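PDB 3HRA: ankyrin repeat family protein from Enterococcus faecalis, which is of uncharacterised function but, as a stack of ankyrin repeats, probably serves as a scaffold for binding other proteins. Local coordinates for residues N66-N69 with S70-S74. Sequence-based numbering, arbitrary orientation.
Sequences NLQN and SISDS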
loop_
_atom_site.group_PDB
_atom_site.type_symbol
_atom_site.label_atom_id
_atom_site.label_comp_id
_atom_site.label_asym_id
_atom_site.label_seq_id
_atom_site.Cartn_x
_atom_site.Cartn_y
_atom_site.Cartn_z
ATOM N N ASN A 66 -4.188 -10.574 2.563
ATOM C CA ASN A 66 -5.247 -9.680 3.035
ATOM C C ASN A 66 -5.546 -9.790 4.540
ATOM O O ASN A 66 -6.483 -9.177 5.030
ATOM C CB ASN A 66 -6.538 -9.922 2.229
ATOM C CG ASN A 66 -6.343 -9.679 0.750
ATOM O OD1 ASN A 66 -5.975 -8.591 0.352
ATOM N ND2 ASN A 66 -6.585 -10.707 -0.075
ATOM N N LEU A 67 -4.752 -10.560 5.268
ATOM C CA LEU A 67 -5.033 -10.786 6.690
ATOM C C LEU A 67 -4.529 -9.583 7.481
ATOM O O LEU A 67 -3.322 -9.380 7.612
ATOM C CB LEU A 67 -4.366 -12.085 7.166
ATOM C CG LEU A 67 -4.877 -12.680 8.497
ATOM C CD1 LEU A 67 -4.398 -14.110 8.705
ATOM C CD2 LEU A 67 -4.498 -11.835 9.708
ATOM N N GLN A 68 -5.463 -8.796 8.014
ATOM C CA GLN A 68 -5.125 -7.535 8.676
ATOM C C GLN A 68 -4.660 -7.699 10.119
ATOM O O GLN A 68 -5.226 -8.492 10.887
ATOM C CB GLN A 68 -6.320 -6.575 8.647
ATOM C CG GLN A 68 -6.713 -6.148 7.265
ATOM C CD GLN A 68 -8.058 -5.447 7.230
ATOM O OE1 GLN A 68 -8.134 -4.228 7.042
ATOM N NE2 GLN A 68 -9.120 -6.206 7.413
ATOM N N ASN A 69 -3.641 -6.927 10.493
ATOM C CA ASN A 69 -3.212 -6.907 11.886
ATOM C C ASN A 69 -4.070 -5.983 12.747
ATOM O O ASN A 69 -5.092 -5.473 12.298
ATOM C CB ASN A 69 -1.728 -6.563 12.009
ATOM C CG ASN A 69 -1.409 -5.140 11.587
ATOM O OD1 ASN A 69 -2.285 -4.287 11.492
ATOM N ND2 ASN A 69 -0.136 -4.877 11.343
ATOM N N SER A 70 -3.640 -5.759 13.983
ATOM C CA SER A 70 -4.432 -4.999 14.948
ATOM C C SER A 70 -4.617 -3.524 14.619
ATOM O O SER A 70 -5.465 -2.864 15.218
ATOM C CB SER A 70 -3.858 -5.155 16.351
ATOM O OG SER A 70 -4.053 -6.484 16.798
ATOM N N ILE A 71 -3.837 -2.987 13.686
ATOM C CA ILE A 71 -4.118 -1.631 13.213
ATOM C C ILE A 71 -4.672 -1.591 11.786
ATOM O O ILE A 71 -4.571 -0.576 11.094
ATOM C CB ILE A 71 -2.930 -0.653 13.398
ATOM C CG1 ILE A 71 -1.770 -0.982 12.454
ATOM C CG2 ILE A 71 -2.485 -0.617 14.868
ATOM C CD1 ILE A 71 -0.678 0.064 12.497
ATOM N N SER A 72 -5.282 -2.697 11.370
ATOM C CA SER A 72 -5.945 -2.800 10.064
ATOM C C SER A 72 -5.028 -2.910 8.852
ATOM O O SER A 72 -5.497 -2.813 7.721
ATOM C CB SER A 72 -6.931 -1.646 9.855
ATOM O OG SER A 72 -8.104 -1.878 10.602
ATOM N N ASP A 73 -3.732 -3.105 9.069
ATOM C CA ASP A 73 -2.785 -3.304 7.966
ATOM C C ASP A 73 -2.665 -4.783 7.603
ATOM O O ASP A 73 -2.224 -5.602 8.414
ATOM C CB ASP A 73 -1.387 -2.804 8.342
ATOM C CG ASP A 73 -1.246 -1.288 8.229
ATOM O OD1 ASP A 73 -2.053 -0.652 7.514
ATOM O OD2 ASP A 73 -0.303 -0.742 8.842
ATOM N N SER A 74 -3.059 -5.126 6.388
ATOM C CA SER A 74 -2.722 -6.431 5.849
ATOM C C SER A 74 -1.357 -6.294 5.177
ATOM O O SER A 74 -0.869 -5.164 4.973
ATOM C CB SER A 74 -3.758 -6.833 4.813
ATOM O OG SER A 74 -3.736 -5.911 3.733
HETATM O O HOH W 1 -5.805 -6.231 1.941
HETATM O O HOH W 2 1.311 -2.256 10.660
#
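Asn-69 turns its side chain forward over the turn it begins, and its OD1 takes two backbone hydrogens: from Ile-71 N at 3.0 Å, an Asx turn, and from Asp-73 N at 3.1 Å. The donors reach it from opposite faces of the amide, each well out of its plane, and with chi1 at 67° CG sits between the backbone N and the carbonyl carbon, swinging OD1 inward. Both bonds are bent, the first to 142°. ND2 is held by Asn-40 OD1 and a water that donates to Asp-73 OD2; the amide and this carboxylate run side by side, their planes 45° apart.

Underneath is a type I turn, closed by Ser-72 N to Asn-69 O (2.9 Å), while a nearly straight bond from Asn-69 N to Asp-73 O (2.8 Å) ties the arms together. Further down, Ser-74 CB packs on the backbone of Asn-66, and a second water bridges Ser-74 OG to Asn-66 OD1, which also accepts from Asp-98 N.

These are the tip and flanking arms of the beta-hairpin-like ankyrin finger between helices 52-60 and 75-81. Ser-74 N-caps the latter through Leu-77 N, and Asn-69 leans on Asn-44 and His-48 of helix 42-49.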